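Local coordinates for putative lipoprotein (PDB 3QNK), which probably captures glycans at the bacterial outer membrane as a SusD-like lipoprotein, handing them to a partner transporter for uptake, at residues Ser48-Arg51 with Asp52-Ala56; Lys188-Val191 with Glu192-Lys196; Met346-Pro349 with Asp350-Asp353. One frame throughout, in Å; residues are numbered along the deposited sequence.

Along the chain the three contacts follow one another in series. Contact 1 lies in the loop that leads into helix 55-58, contact 2 at the C-terminal end of helix 181-194, and contact 3 in the loop between strands 339-340 and 360-361. Contacts 1 and 3 are neighbours, their centres about 13 Å apart, and they touch where Q50 NE2 reaches D353 OD1; loops widely separated in sequence are thereby joined on one side of the molecule. Contact 2 lies across the chain's centre, its centre about 32 Å from that of contact 1 and about 40 Å from that of contact 3, within the packed helices of this alpha-alpha superhelical, SusD-like protein.

Contact 1: Ser48-Arg51 with Asp52-Ala56; sequences SAQR and DKYRA. With PO4 (phosphate ion), chain G.
R51 lays its guanidinium alongside the carboxylate of D52 and holds it side-on with two nitrogens. R51 NE lies 2.9 Å from D52 OD1, and R51 NH2 lies 2.7 Å from D52 OD2. The two flat groups are not coplanar: their planes stand 57° apart. OD1 stays in the guanidinium plane but is approached from above the carboxylate plane, whereas OD2 is met on its syn side. A bend at chi3 (67°) turns the far end of R51 back to its sequence neighbour. R55 completes the network from the first turn of helix 55-58, its NH2 lying 2.7 Å from D52 OD1 and reaching that oxygen nearly along the C-O bond. OD1 thus accepts from both arginines, which share the one carboxylate. The R55 guanidinium has the backbone oxygen of R51 over one face, while at its edge NH2 bonds O4 of a phosphate ion, 3.0 Å away, and NH1 makes a longer bond to the same oxygen. The phosphate probably came from the crystallisation liquor. On the other flank, CG of Q50 meets the edge of the Y54 ring, 3.6 Å from CD2. Q50 sends its amide on to W271 and D353, and the tyrosine ring stacks with W58 and also packs against V506 of the second subunit. Under these side chains the backbone of the N-cap residue is secured by a nearly straight bond from Y54 N to Q50 O, 2.8 Å long. R51 NH1 is held by the backbone oxygen of T486. The arrangement is a type I beta turn, S48 to R51, followed after two further residues by the N-cap Y54 of helix 55-58, with a salt-bridge network at its side.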
loop_
_atom_site.group_PDB
_atom_site.type_symbol
_atom_site.label_atom_id
_atom_site.label_comp_id
_atom_site.label_asym_id
_atom_site.label_seq_id
_atom_site.Cartn_x
_atom_site.Cartn_y
_atom_site.Cartn_z
ATOM N N SER B 48 10.937 5.203 -21.104
ATOM C CA SER B 48 11.718 4.730 -19.943
ATOM C C SER B 48 12.855 3.773 -20.314
ATOM O O SER B 48 12.688 2.898 -21.164
ATOM C CB SER B 48 10.809 4.025 -18.936
ATOM O OG SER B 48 11.487 3.600 -17.764
ATOM N N ALA B 49 13.990 3.902 -19.612
ATOM C CA ALA B 49 15.113 2.977 -19.721
ATOM C C ALA B 49 14.656 1.571 -19.252
ATOM O O ALA B 49 15.386 0.580 -19.464
ATOM C CB ALA B 49 16.272 3.471 -18.867
ATOM N N GLN B 50 13.427 1.502 -18.630
ATOM C CA GLN B 50 12.785 0.279 -18.140
ATOM C C GLN B 50 11.634 -0.162 -19.045
ATOM O O GLN B 50 10.834 -1.006 -18.630
ATOM C CB GLN B 50 12.268 0.438 -16.706
ATOM C CG GLN B 50 13.350 0.384 -15.650
ATOM C CD GLN B 50 14.197 1.633 -15.594
ATOM O OE1 GLN B 50 13.708 2.791 -15.448
ATOM N NE2 GLN B 50 15.494 1.410 -15.724
ATOM N N ARG B 51 11.571 0.398 -20.284
ATOM C CA ARG B 51 10.553 0.151 -21.284
ATOM C C ARG B 51 10.287 -1.309 -21.413
ATOM O O ARG B 51 9.113 -1.690 -21.410
ATOM C CB ARG B 51 10.950 0.741 -22.649
ATOM C CG ARG B 51 9.943 0.468 -23.787
ATOM C CD ARG B 51 10.584 0.542 -25.148
ATOM N NE ARG B 51 11.541 -0.543 -25.355
ATOM C CZ ARG B 51 12.612 -0.447 -26.138
ATOM N NH1 ARG B 51 12.885 0.688 -26.765
ATOM N NH2 ARG B 51 13.444 -1.469 -26.260
ATOM N N ASP B 52 11.370 -2.130 -21.491
ATOM C CA ASP B 52 11.289 -3.586 -21.646
ATOM C C ASP B 52 11.233 -4.318 -20.312
ATOM O O ASP B 52 10.432 -5.244 -20.169
ATOM C CB ASP B 52 12.466 -4.116 -22.466
ATOM C CG ASP B 52 12.604 -3.520 -23.867
ATOM O OD1 ASP B 52 11.555 -3.343 -24.559
ATOM O OD2 ASP B 52 13.763 -3.270 -24.297
ATOM N N LYS B 53 12.060 -3.899 -19.341
ATOM C CA LYS B 53 12.161 -4.528 -18.027
ATOM C C LYS B 53 10.828 -4.496 -17.245
ATOM O O LYS B 53 10.513 -5.484 -16.578
ATOM C CB LYS B 53 13.295 -3.870 -17.217
ATOM C CG LYS B 53 13.760 -4.651 -15.980
ATOM C CD LYS B 53 14.855 -3.896 -15.235
ATOM C CE LYS B 53 15.804 -4.789 -14.472
ATOM N NZ LYS B 53 16.950 -4.000 -13.930
ATOM N N TYR B 54 10.069 -3.397 -17.307
ATOM C CA TYR B 54 8.804 -3.290 -16.555
ATOM C C TYR B 54 7.585 -3.042 -17.445
ATOM O O TYR B 54 6.560 -2.559 -16.954
ATOM C CB TYR B 54 8.900 -2.186 -15.492
ATOM C CG TYR B 54 9.807 -2.543 -14.334
ATOM C CD1 TYR B 54 9.321 -3.232 -13.230
ATOM C CD2 TYR B 54 11.158 -2.208 -14.351
ATOM C CE1 TYR B 54 10.162 -3.600 -12.179
ATOM C CE2 TYR B 54 12.001 -2.541 -13.291
ATOM C CZ TYR B 54 11.496 -3.228 -12.201
ATOM O OH TYR B 54 12.327 -3.556 -11.156
ATOM N N ARG B 55 7.678 -3.432 -18.728
ATOM C CA ARG B 55 6.654 -3.320 -19.759
ATOM C C ARG B 55 5.250 -3.618 -19.261
ATOM O O ARG B 55 4.399 -2.744 -19.308
ATOM C CB ARG B 55 6.971 -4.281 -20.911
ATOM C CG ARG B 55 5.971 -4.202 -22.057
ATOM C CD ARG B 55 6.413 -5.039 -23.219
ATOM N NE ARG B 55 7.670 -4.543 -23.744
ATOM C CZ ARG B 55 7.759 -3.543 -24.602
ATOM N NH1 ARG B 55 6.661 -2.943 -25.047
ATOM N NH2 ARG B 55 8.940 -3.148 -25.041
ATOM N N ALA B 56 5.030 -4.850 -18.793
ATOM C CA ALA B 56 3.739 -5.337 -18.329
ATOM C C ALA B 56 3.305 -4.701 -17.028
ATOM O O ALA B 56 2.114 -4.454 -16.870
ATOM C CB ALA B 56 3.780 -6.848 -18.186
HETATM P P PO4 G . 7.870 -1.899 -28.563
HETATM O O1 PO4 G . 6.289 -1.557 -29.081
HETATM O O2 PO4 G . 8.198 -3.617 -28.630
HETATM O O3 PO4 G . 8.691 -1.037 -29.595
HETATM O O4 PO4 G . 8.376 -1.136 -27.195
#

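Contact 2: Lys188-Val191 with Glu192-Lys196; sequences KSRV and ELYDK
The last turns of helix 181-194, before a Schellman motif closes it, bring side chains four residues apart together, one pair on each of two flanks. On one, the K188 chain bends at chi3 and chi4 and crosses E192, so that NZ makes a weak salt bridge to E192 OE2, 3.3 Å away. S204 of helix 198-209 receives both polar ends, bonding K188 NZ and E192 OE1. On another flank R190 and Y194 run side by side, CG of R190 lying 3.7 Å from Y194 CE1. With CG anti to the backbone N (chi1 -167°), the arginine lays its aliphatic part along the ring, and its NH2 continues to a salt bridge with E393 of helix 391-405. Beneath them Y194 N bonds R190 O at 2.8 Å, and E192 N bonds K188 O at the same length. D195 N still reaches V191 O, while the D195 carboxylate pairs with R197 and K150. K196 then takes positive phi, and its N donates to L193 O, 3.0 Å away; with R197 N directed to E192 O, this is the Schellman C-cap of an alpha-helix.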
loop_
_atom_site.group_PDB
_atom_site.type_symbol
_atom_site.label_atom_id
_atom_site.label_comp_id
_atom_site.label_asym_id
_atom_site.label_seq_id
_atom_site.Cartn_x
_atom_site.Cartn_y
_atom_site.Cartn_z
ATOM N N LYS B 188 -4.970 26.779 -7.356
ATOM C CA LYS B 188 -6.309 27.159 -7.801
ATOM C C LYS B 188 -6.309 27.401 -9.302
ATOM O O LYS B 188 -7.124 26.792 -10.000
ATOM C CB LYS B 188 -6.811 28.403 -7.037
ATOM C CG LYS B 188 -8.324 28.542 -6.913
ATOM C CD LYS B 188 -8.786 29.558 -5.862
ATOM C CE LYS B 188 -10.055 30.291 -6.287
ATOM N NZ LYS B 188 -9.792 31.600 -6.980
ATOM N N SER B 189 -5.343 28.210 -9.818
ATOM C CA SER B 189 -5.242 28.534 -11.254
ATOM C C SER B 189 -5.070 27.269 -12.118
ATOM O O SER B 189 -5.685 27.206 -13.185
ATOM C CB SER B 189 -4.110 29.525 -11.528
ATOM O OG SER B 189 -2.809 28.966 -11.442
ATOM N N ARG B 190 -4.275 26.259 -11.669
ATOM C CA ARG B 190 -4.101 25.017 -12.434
ATOM C C ARG B 190 -5.377 24.190 -12.427
ATOM O O ARG B 190 -5.804 23.750 -13.501
ATOM C CB ARG B 190 -2.948 24.184 -11.894
ATOM C CG ARG B 190 -2.558 23.076 -12.854
ATOM C CD ARG B 190 -1.809 22.000 -12.128
ATOM N NE ARG B 190 -0.472 22.453 -11.756
ATOM C CZ ARG B 190 0.425 21.713 -11.117
ATOM N NH1 ARG B 190 0.133 20.469 -10.753
ATOM N NH2 ARG B 190 1.620 22.212 -10.830
ATOM N N VAL B 191 -5.999 23.992 -11.213
ATOM C CA VAL B 191 -7.268 23.266 -11.036
ATOM C C VAL B 191 -8.375 23.919 -11.930
ATOM O O VAL B 191 -9.098 23.202 -12.636
ATOM C CB VAL B 191 -7.674 23.192 -9.549
ATOM C CG1 VAL B 191 -9.015 22.501 -9.378
ATOM C CG2 VAL B 191 -6.621 22.454 -8.745
ATOM N N GLU B 192 -8.437 25.258 -11.955
ATOM C CA GLU B 192 -9.380 26.005 -12.780
ATOM C C GLU B 192 -9.089 25.820 -14.275
ATOM O O GLU B 192 -10.020 25.724 -15.072
ATOM C CB GLU B 192 -9.367 27.503 -12.426
ATOM C CG GLU B 192 -9.947 27.848 -11.057
ATOM C CD GLU B 192 -9.612 29.227 -10.496
ATOM O OE1 GLU B 192 -8.526 29.758 -10.822
ATOM O OE2 GLU B 192 -10.422 29.771 -9.708
ATOM N N LEU B 193 -7.803 25.746 -14.660
ATOM C CA LEU B 193 -7.401 25.558 -16.055
ATOM C C LEU B 193 -7.769 24.150 -16.532
ATOM O O LEU B 193 -8.262 23.975 -17.658
ATOM C CB LEU B 193 -5.891 25.823 -16.218
ATOM C CG LEU B 193 -5.318 25.797 -17.645
ATOM C CD1 LEU B 193 -5.885 26.930 -18.499
ATOM C CD2 LEU B 193 -3.823 25.855 -17.622
ATOM N N TYR B 194 -7.534 23.151 -15.664
ATOM C CA TYR B 194 -7.861 21.746 -15.920
ATOM C C TYR B 194 -9.364 21.601 -16.184
ATOM O O TYR B 194 -9.711 20.854 -17.086
ATOM C CB TYR B 194 -7.366 20.839 -14.757
ATOM C CG TYR B 194 -5.898 20.438 -14.864
ATOM C CD1 TYR B 194 -4.960 21.286 -15.450
ATOM C CD2 TYR B 194 -5.464 19.180 -14.454
ATOM C CE1 TYR B 194 -3.630 20.892 -15.628
ATOM C CE2 TYR B 194 -4.121 18.786 -14.598
ATOM C CZ TYR B 194 -3.202 19.660 -15.163
ATOM O OH TYR B 194 -1.870 19.337 -15.283
ATOM N N ASP B 195 -10.232 22.411 -15.519
ATOM C CA ASP B 195 -11.687 22.391 -15.702
ATOM C C ASP B 195 -12.207 23.506 -16.651
ATOM O O ASP B 195 -13.425 23.796 -16.688
ATOM C CB ASP B 195 -12.416 22.473 -14.345
ATOM C CG ASP B 195 -13.863 22.019 -14.430
ATOM O OD1 ASP B 195 -14.171 21.157 -15.301
ATOM O OD2 ASP B 195 -14.696 22.552 -13.660
ATOM N N LYS B 196 -11.292 24.118 -17.431
ATOM C CA LYS B 196 -11.603 25.133 -18.438
ATOM C C LYS B 196 -12.400 26.350 -17.876
ATOM O O LYS B 196 -13.177 26.980 -18.612
ATOM C CB LYS B 196 -12.340 24.517 -19.663
ATOM C CG LYS B 196 -11.594 23.368 -20.329
ATOM C CD LYS B 196 -12.179 23.083 -21.673
ATOM C CE LYS B 196 -11.363 22.149 -22.533
ATOM N NZ LYS B 196 -12.093 21.807 -23.793
#

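Contact 3: Met346-Pro349 with Asp350-Asp353; sequences MDTP and DKGD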
loop_
_atom_site.group_PDB
_atom_site.type_symbol
_atom_site.label_atom_id
_atom_site.label_comp_id
_atom_site.label_asym_id
_atom_site.label_seq_id
_atom_site.Cartn_x
_atom_site.Cartn_y
_atom_site.Cartn_z
HETATM N N MSE B 346 29.726 3.728 -23.951
HETATM C CA MSE B 346 29.318 3.640 -22.561
HETATM C C MSE B 346 27.809 3.392 -22.370
HETATM O O MSE B 346 27.434 2.240 -22.240
HETATM C CB MSE B 346 29.767 4.918 -21.830
HETATM C CG MSE B 346 31.296 5.103 -21.770
HETATM SE SE MSE B 346 32.180 3.822 -20.602
HETATM C CE MSE B 346 31.513 4.496 -18.949
ATOM N N ASP B 347 26.959 4.456 -22.281
ATOM C CA ASP B 347 25.512 4.353 -22.040
ATOM C C ASP B 347 24.771 4.132 -23.338
ATOM O O ASP B 347 24.313 5.073 -24.004
ATOM C CB ASP B 347 24.975 5.583 -21.318
ATOM C CG ASP B 347 23.722 5.280 -20.542
ATOM O OD1 ASP B 347 23.838 4.746 -19.422
ATOM O OD2 ASP B 347 22.625 5.576 -21.053
ATOM N N THR B 348 24.600 2.862 -23.637
ATOM C CA THR B 348 24.070 2.279 -24.848
ATOM C C THR B 348 22.710 1.608 -24.610
ATOM O O THR B 348 22.512 1.019 -23.542
ATOM C CB THR B 348 25.176 1.332 -25.286
ATOM O OG1 THR B 348 26.078 2.087 -26.092
ATOM C CG2 THR B 348 24.709 0.108 -25.980
ATOM N N PRO B 349 21.774 1.645 -25.595
ATOM C CA PRO B 349 20.466 0.974 -25.395
ATOM C C PRO B 349 20.559 -0.549 -25.155
ATOM O O PRO B 349 19.686 -1.144 -24.508
ATOM C CB PRO B 349 19.724 1.246 -26.704
ATOM C CG PRO B 349 20.428 2.378 -27.336
ATOM C CD PRO B 349 21.858 2.266 -26.936
ATOM N N ASP B 350 21.625 -1.170 -25.685
ATOM C CA ASP B 350 21.916 -2.599 -25.608
ATOM C C ASP B 350 22.282 -3.018 -24.186
ATOM O O ASP B 350 22.145 -4.187 -23.837
ATOM C CB ASP B 350 23.047 -2.950 -26.575
ATOM C CG ASP B 350 22.863 -2.300 -27.939
ATOM O OD1 ASP B 350 21.735 -2.397 -28.504
ATOM O OD2 ASP B 350 23.824 -1.641 -28.424
ATOM N N LYS B 351 22.734 -2.088 -23.368
ATOM C CA LYS B 351 23.091 -2.399 -21.997
ATOM C C LYS B 351 21.869 -2.195 -21.094
ATOM O O LYS B 351 21.026 -1.331 -21.362
ATOM C CB LYS B 351 24.276 -1.545 -21.514
ATOM C CG LYS B 351 25.560 -1.663 -22.313
ATOM C CD LYS B 351 26.696 -1.039 -21.541
ATOM C CE LYS B 351 27.929 -0.875 -22.376
ATOM N NZ LYS B 351 28.990 -0.165 -21.609
ATOM N N GLY B 352 21.802 -2.996 -20.028
ATOM C CA GLY B 352 20.732 -2.950 -19.042
ATOM C C GLY B 352 20.695 -1.625 -18.320
ATOM O O GLY B 352 21.722 -1.164 -17.830
ATOM N N ASP B 353 19.525 -0.983 -18.308
ATOM C CA ASP B 353 19.256 0.322 -17.695
ATOM C C ASP B 353 20.018 1.486 -18.409
ATOM O O ASP B 353 20.068 2.601 -17.894
ATOM C CB ASP B 353 19.505 0.316 -16.172
ATOM C CG ASP B 353 18.821 -0.822 -15.456
ATOM O OD1 ASP B 353 17.598 -1.059 -15.727
ATOM O OD2 ASP B 353 19.487 -1.474 -14.615
HETATM O O HOH W 1 18.450 -1.921 -22.352
#
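K351 leaves the backbone with CG anti to its carbonyl carbon (chi1 -58°) and then runs extended to its amine, a course that carries NZ back along the preceding residues to the backbone oxygen of M346. The path returns beside a type I beta turn from T348 to K351, with P349 and D350 at its two central positions. The pyrrolidine ring of P349 holds phi at -61°, close to what the first central position of such a turn requires. K351 NZ lies 2.9 Å from M346 O, in the carbonyl plane and on a lone pair. The methylenes CE and CD of K351 also lie near that oxygen. NZ makes a further, weak bond to L345 O, and the same charged end forms a cation-pi contact with Y261, which places the turn against another loop. The turn itself is closed by K351 N bonding T348 O at 3.1 Å. T348 and D350 cross at an angle, the methyl CG2 of T348 against CB and the carboxylate of D350. The threonine hydroxyl, set beside its own backbone N by chi1 of -88°, in contrast bonds the backbone oxygen of R343, which separates the polar and methyl branches of this side chain between two different neighbours. Close by, D347 forms a salt bridge with the side chain of the same R343. A water lies within hydrogen-bonding distance of two carbonyl oxygens of the turn, two residues apart along the chain; its oxygen is 2.6 Å from P349 O and 2.8 Å from K351 O.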